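Local atomic coordinates of hemolysin II regulatory protein (Bacillus cereus, PDB entry 2JJ7), a protein that probably binds DNA as a dimeric transcriptional regulator of the TetR family, with a predicted helix-turn-helix and an all-helical C-terminal domain. Residues Q128-L133 / H149-I154; A82-L87 / R175-L180. One frame throughout, in Å; residues are numbered along the deposited sequence. Where two conformers were deposited one is given.

Interaction 1 of 2, residues Q128-L133 / H149-I154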
loop_
_atom_site.group_PDB
_atom_site.type_symbol
_atom_site.label_atom_id
_atom_site.label_comp_id
_atom_site.label_asym_id
_atom_site.label_seq_id
_atom_site.Cartn_x
_atom_site.Cartn_y
_atom_site.Cartn_z
ATOM N N GLN B 128 10.405 0.632 13.010
ATOM C CA GLN B 128 11.258 -0.522 13.297
ATOM C C GLN B 128 11.252 -1.508 12.131
ATOM O O GLN B 128 12.149 -2.329 12.018
ATOM C CB GLN B 128 10.800 -1.257 14.544
ATOM C CG GLN B 128 11.290 -0.691 15.851
ATOM C CD GLN B 128 11.001 -1.641 16.994
ATOM O OE1 GLN B 128 11.336 -2.827 16.927
ATOM N NE2 GLN B 128 10.365 -1.136 18.045
ATOM N N LEU B 129 10.238 -1.424 11.275
ATOM C CA LEU B 129 10.080 -2.369 10.175
ATOM C C LEU B 129 11.326 -2.563 9.307
ATOM O O LEU B 129 11.715 -3.696 9.024
ATOM C CB LEU B 129 8.899 -1.950 9.307
ATOM C CG LEU B 129 8.562 -2.859 8.128
ATOM C CD1 LEU B 129 8.311 -4.325 8.602
ATOM C CD2 LEU B 129 7.371 -2.256 7.358
ATOM N N LYS B 130 11.928 -1.459 8.869
ATOM C CA LYS B 130 13.153 -1.507 8.063
ATOM C C LYS B 130 14.212 -2.447 8.626
ATOM O O LYS B 130 14.679 -3.334 7.912
ATOM C CB LYS B 130 13.766 -0.115 7.866
ATOM C CG LYS B 130 14.962 -0.147 6.906
ATOM C CD LYS B 130 15.423 1.239 6.502
ATOM C CE LYS B 130 16.532 1.151 5.453
ATOM N NZ LYS B 130 17.254 2.445 5.246
ATOM N N GLU B 131 14.595 -2.258 9.891
ATOM C CA GLU B 131 15.665 -3.091 10.467
ATOM C C GLU B 131 15.277 -4.573 10.565
ATOM O O GLU B 131 16.104 -5.431 10.352
ATOM C CB GLU B 131 16.192 -2.547 11.799
ATOM C CG GLU B 131 15.227 -2.613 12.970
ATOM C CD GLU B 131 15.945 -2.445 14.309
ATOM O OE1 GLU B 131 17.080 -1.939 14.319
ATOM O OE2 GLU B 131 15.381 -2.826 15.351
ATOM N N ILE B 132 14.007 -4.856 10.844
ATOM C CA ILE B 132 13.525 -6.241 10.887
ATOM C C ILE B 132 13.706 -6.928 9.523
ATOM O O ILE B 132 14.166 -8.078 9.436
ATOM C CB ILE B 132 12.047 -6.301 11.318
ATOM C CG1 ILE B 132 11.895 -5.818 12.766
ATOM C CG2 ILE B 132 11.537 -7.726 11.231
ATOM C CD1 ILE B 132 10.419 -5.690 13.243
ATOM N N LEU B 133 13.348 -6.201 8.469
ATOM C CA LEU B 133 13.409 -6.694 7.090
ATOM C C LEU B 133 14.846 -6.877 6.622
ATOM O O LEU B 133 15.164 -7.883 5.976
ATOM C CB LEU B 133 12.670 -5.739 6.140
ATOM C CG LEU B 133 11.148 -5.623 6.272
ATOM C CD1 LEU B 133 10.624 -4.559 5.301
ATOM C CD2 LEU B 133 10.473 -6.968 6.006
ATOM N N HIS B 149 10.189 -0.564 -1.246
ATOM C CA HIS B 149 8.939 -0.966 -1.861
ATOM C C HIS B 149 8.181 -1.907 -0.940
ATOM O O HIS B 149 6.961 -1.820 -0.843
ATOM C CB HIS B 149 9.195 -1.596 -3.218
ATOM C CG HIS B 149 9.612 -0.606 -4.274
ATOM N ND1 HIS B 149 8.708 0.028 -5.100
ATOM C CD2 HIS B 149 10.835 -0.145 -4.636
ATOM C CE1 HIS B 149 9.358 0.820 -5.938
ATOM N NE2 HIS B 149 10.648 0.734 -5.676
ATOM N N THR B 150 8.928 -2.771 -0.240
ATOM C CA THR B 150 8.385 -3.709 0.734
ATOM C C THR B 150 7.847 -2.980 1.976
ATOM O O THR B 150 6.768 -3.300 2.470
ATOM C CB THR B 150 9.437 -4.756 1.135
ATOM O OG1 THR B 150 9.941 -5.398 -0.051
ATOM C CG2 THR B 150 8.823 -5.813 2.068
ATOM N N ILE B 151 8.606 -2.006 2.470
ATOM C CA ILE B 151 8.121 -1.102 3.513
ATOM C C ILE B 151 6.817 -0.441 3.065
ATOM O O ILE B 151 5.833 -0.496 3.781
ATOM C CB ILE B 151 9.204 -0.055 3.909
ATOM C CG1 ILE B 151 10.367 -0.767 4.643
ATOM C CG2 ILE B 151 8.597 1.094 4.763
ATOM C CD1 ILE B 151 11.583 0.078 4.863
ATOM N N HIS B 152 6.788 0.170 1.884
ATOM C CA HIS B 152 5.548 0.824 1.459
ATOM C C HIS B 152 4.383 -0.180 1.316
ATOM O O HIS B 152 3.251 0.121 1.696
ATOM C CB HIS B 152 5.698 1.662 0.177
ATOM C CG HIS B 152 4.411 2.312 -0.235
ATOM N ND1 HIS B 152 3.914 3.434 0.394
ATOM C CD2 HIS B 152 3.463 1.932 -1.128
ATOM C CE1 HIS B 152 2.743 3.750 -0.132
ATOM N NE2 HIS B 152 2.444 2.853 -1.055
ATOM N N TRP B 153 4.661 -1.357 0.758
ATOM C CA TRP B 153 3.646 -2.415 0.653
ATOM C C TRP B 153 3.006 -2.750 2.021
ATOM O O TRP B 153 1.784 -2.698 2.167
ATOM C CB TRP B 153 4.233 -3.659 -0.035
ATOM C CG TRP B 153 3.346 -4.890 0.007
ATOM C CD1 TRP B 153 2.146 -5.051 -0.611
ATOM C CD2 TRP B 153 3.613 -6.129 0.689
ATOM N NE1 TRP B 153 1.644 -6.316 -0.368
ATOM C CE2 TRP B 153 2.517 -6.991 0.441
ATOM C CE3 TRP B 153 4.675 -6.597 1.474
ATOM C CZ2 TRP B 153 2.443 -8.290 0.966
ATOM C CZ3 TRP B 153 4.603 -7.898 1.995
ATOM C CH2 TRP B 153 3.492 -8.723 1.737
ATOM N N ILE B 154 3.831 -3.041 3.023
ATOM C CA ILE B 154 3.337 -3.411 4.351
ATOM C C ILE B 154 2.611 -2.238 5.050
ATOM O O ILE B 154 1.541 -2.400 5.675
ATOM C CB ILE B 154 4.503 -3.974 5.248
ATOM C CG1 ILE B 154 5.002 -5.317 4.709
ATOM C CG2 ILE B 154 4.067 -4.083 6.726
ATOM C CD1 ILE B 154 6.229 -5.900 5.458
#
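Ile-151 reaches across from helix 147-158 and lays its CD1 methyl against the backbone end of Lys-130, 3.7 Å from Lys-130 CB. All the contacts between 128-133 and 149-154 are apolar, and they group by partner: Ile-151 with Lys-130 and Leu-133, Leu-133 with Thr-150, and Leu-129 with Ile-154. Ile-151 mainly meets two residues: CD1 touches CB and CG of Lys-130, whose extended chain then carries its ammonium away from the other helix, while CG1 lies 3.9 Å from Leu-133 CD1. Leu-129 CD2 is a looser neighbour, 4.3 Å from Ile-151 CG1. Leu-133 CD1 also meets the Thr-150 methyl, 3.9 Å from Thr-150 CG2. Thr-150 keeps its two branches apart in role. Its CG2 is anti to the backbone N and faces the leucine, whereas OG1, beside the backbone N (chi1 -55°), bonds back to the Ser-146 carbonyl of the preceding turn. Between Leu-129 and Ile-154, Leu-129 CD2 sits 3.8 Å from Ile-154 CG2, and Leu-129 CD1 approaches Ile-154 CD1 at 4.1 Å, so both leucine methyls are used on the one isoleucine. The axes of the short helical segments come within 10.4 Å at 124°, well away from antiparallel. Leu-180 of helix 169-181 touches both Leu-133 and Thr-150, and on helix 147-158 Trp-153 stacks on Phe-160 of the second subunit. With only carbon atoms meeting across this interface, cohesion comes from burial of the leucines, Thr-150 and Ile-154, while Ile-151 and Lys-130 form its more exposed margin.

Interaction 2 of 2, residues A82-L87 / R175-L180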
loop_
_atom_site.group_PDB
_atom_site.type_symbol
_atom_site.label_atom_id
_atom_site.label_comp_id
_atom_site.label_asym_id
_atom_site.label_seq_id
_atom_site.Cartn_x
_atom_site.Cartn_y
_atom_site.Cartn_z
ATOM N N ALA B 82 10.455 -11.673 15.284
ATOM C CA ALA B 82 10.412 -10.221 15.442
ATOM C C ALA B 82 9.316 -9.641 14.558
ATOM O O ALA B 82 8.494 -8.855 15.024
ATOM C CB ALA B 82 11.748 -9.597 15.104
ATOM N N LEU B 83 9.283 -10.045 13.292
ATOM C CA LEU B 83 8.273 -9.521 12.375
ATOM C C LEU B 83 6.839 -9.925 12.764
ATOM O O LEU B 83 5.901 -9.113 12.649
ATOM C CB LEU B 83 8.581 -9.926 10.932
ATOM C CG LEU B 83 7.687 -9.305 9.853
ATOM C CD1 LEU B 83 7.850 -7.799 9.801
ATOM C CD2 LEU B 83 8.002 -9.930 8.513
ATOM N N ARG B 84 6.663 -11.172 13.195
ATOM C CA ARG B 84 5.347 -11.618 13.648
ATOM C C ARG B 84 4.866 -10.745 14.807
ATOM O O ARG B 84 3.707 -10.342 14.833
ATOM C CB ARG B 84 5.329 -13.110 14.021
ATOM C CG ARG B 84 3.914 -13.671 14.157
ATOM C CD ARG B 84 3.848 -15.193 14.146
ATOM N NE ARG B 84 3.970 -15.784 12.810
ATOM C CZ ARG B 84 2.956 -15.977 11.965
ATOM N NH1 ARG B 84 1.731 -15.610 12.301
ATOM N NH2 ARG B 84 3.168 -16.542 10.779
ATOM N N GLU B 85 5.760 -10.419 15.737
ATOM C CA GLU B 85 5.368 -9.619 16.890
ATOM C C GLU B 85 5.039 -8.203 16.478
ATOM O O GLU B 85 4.005 -7.650 16.890
ATOM C CB GLU B 85 6.437 -9.610 17.984
ATOM C CG GLU B 85 5.921 -8.953 19.271
ATOM C CD GLU B 85 6.785 -9.228 20.488
ATOM O OE1 GLU B 85 7.948 -9.644 20.335
ATOM O OE2 GLU B 85 6.294 -9.028 21.613
ATOM N N TYR B 86 5.923 -7.622 15.672
ATOM C CA TYR B 86 5.712 -6.291 15.138
ATOM C C TYR B 86 4.337 -6.207 14.449
ATOM O O TYR B 86 3.528 -5.322 14.755
ATOM C CB TYR B 86 6.832 -5.957 14.152
ATOM C CG TYR B 86 6.606 -4.718 13.319
ATOM C CD1 TYR B 86 5.847 -4.764 12.142
ATOM C CD2 TYR B 86 7.158 -3.496 13.692
ATOM C CE1 TYR B 86 5.643 -3.627 11.383
ATOM C CE2 TYR B 86 6.955 -2.364 12.928
ATOM C CZ TYR B 86 6.198 -2.432 11.782
ATOM O OH TYR B 86 6.009 -1.293 11.017
ATOM N N LEU B 87 4.095 -7.126 13.518
ATOM C CA LEU B 87 2.862 -7.135 12.736
ATOM C C LEU B 87 1.620 -7.393 13.587
ATOM O O LEU B 87 0.551 -6.850 13.299
ATOM C CB LEU B 87 2.935 -8.189 11.616
ATOM C CG LEU B 87 3.920 -7.941 10.468
ATOM C CD1 LEU B 87 3.912 -9.114 9.492
ATOM C CD2 LEU B 87 3.636 -6.642 9.745
ATOM N N ARG B 175 0.167 -14.082 6.217
ATOM C CA ARG B 175 0.277 -13.923 4.771
ATOM C C ARG B 175 1.381 -12.932 4.387
ATOM O O ARG B 175 2.051 -13.106 3.365
ATOM C CB ARG B 175 -1.061 -13.502 4.161
ATOM C CG ARG B 175 -2.148 -14.560 4.247
ATOM C CD ARG B 175 -3.274 -14.287 3.236
ATOM N NE ARG B 175 -2.920 -14.746 1.890
ATOM C CZ ARG B 175 -3.524 -15.736 1.240
ATOM N NH1 ARG B 175 -3.106 -16.077 0.029
ATOM N NH2 ARG B 175 -4.548 -16.381 1.789
ATOM N N ILE B 176 1.570 -11.895 5.203
ATOM C CA ILE B 176 2.667 -10.958 4.963
ATOM C C ILE B 176 4.028 -11.675 5.080
ATOM O O ILE B 176 4.886 -11.543 4.209
ATOM C CB ILE B 176 2.584 -9.724 5.882
ATOM C CG1 ILE B 176 1.438 -8.811 5.435
ATOM C CG2 ILE B 176 3.922 -8.971 5.888
ATOM C CD1 ILE B 176 1.124 -7.647 6.420
ATOM N N ILE B 177 4.193 -12.452 6.140
ATOM C CA ILE B 177 5.416 -13.193 6.387
ATOM C C ILE B 177 5.656 -14.229 5.282
ATOM O O ILE B 177 6.772 -14.345 4.775
ATOM C CB ILE B 177 5.371 -13.859 7.787
ATOM C CG1 ILE B 177 5.300 -12.780 8.888
ATOM C CG2 ILE B 177 6.573 -14.833 7.978
ATOM C CD1 ILE B 177 5.099 -13.317 10.300
ATOM N N SER B 178 4.612 -14.962 4.901
ATOM C CA SER B 178 4.707 -15.951 3.813
ATOM C C SER B 178 5.215 -15.353 2.516
ATOM O O SER B 178 6.062 -15.944 1.853
ATOM C CB SER B 178 3.355 -16.573 3.537
ATOM O OG SER B 178 3.059 -17.505 4.535
ATOM N N ALA B 179 4.684 -14.181 2.161
ATOM C CA ALA B 179 5.077 -13.495 0.944
ATOM C C ALA B 179 6.556 -13.142 0.968
ATOM O O ALA B 179 7.194 -13.102 -0.081
ATOM C CB ALA B 179 4.224 -12.247 0.726
ATOM N N LEU B 180 7.095 -12.895 2.164
ATOM C CA LEU B 180 8.515 -12.571 2.310
ATOM C C LEU B 180 9.439 -13.801 2.364
ATOM O O LEU B 180 10.597 -13.744 1.927
ATOM C CB LEU B 180 8.737 -11.690 3.541
ATOM C CG LEU B 180 8.040 -10.327 3.516
ATOM C CD1 LEU B 180 8.027 -9.704 4.898
ATOM C CD2 LEU B 180 8.725 -9.397 2.515
#
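Ile-177 overlaps two leucines one turn apart on helix 79-96, its CG1 lying 3.9 Å from Leu-83 CD2 and 4.0 Å from Leu-87 CD1. Leu-83 and Ile-177 slide past each other in opposite directions. Each leucine methyl has a further partner on helix 169-181. Leu-83 CD2 meets Leu-180 CD1 at 3.6 Å, the two side chains crossing at about a right angle, and Leu-87 CD1 meets Ile-176 CG2, also at 3.6 Å. Beyond CG1, the CD1 methyl of Ile-177 runs on to Arg-84, and is 3.7 Å from Arg-84 CB. The rest of the arginine is modelled in two conformers, so what follows holds for one of them and its end is not firmly fixed. In that conformer the chain is extended to CD and bends at chi3 (-78°), which puts NE 3.7 Å from Ile-177 CD1. The methyl then lies over one face of the guanidinium, 3.4 Å above its plane and offset toward the rim, and NH1 is hydrogen-bonded to OG of Ser-174, on the same helix as the isoleucine. The segment axes approach to 10.5 Å at 146°, a roughly antiparallel packing that joins helix 79-96 to helix 169-181, the last helix of the chain. Phe-142, on a loop, touches both Leu-83 and Leu-180. Across the two segments the leucine and isoleucine contacts are thus aliphatic, and the arginine adds a less certain methyl-guanidinium contact at the margin, where it can shield a methyl while its polar end bonds to Ser-174.

Interactions 1 and 2 lie with their centres about 10 Å apart, on the same side of the chain's centre and within the TetR-like C-terminal domain. In chain order the segments run 82-87, 128-133, 149-154, 175-180, so the pair forming interaction 1 falls between the two halves of interaction 2. Their side chains touch directly: Leu-129 CD1 lies 3.7 Å from Leu-83 CD1, and Thr-150 CG2 lies 3.6 Å from Leu-180 CD2. Helices 79-96, 129-138, 147-158 and 169-181 thus pack their side chains against one another. Helices 147-158 and 169-181 also meet the second subunit, consistent with this packing lying next to the dimer interface.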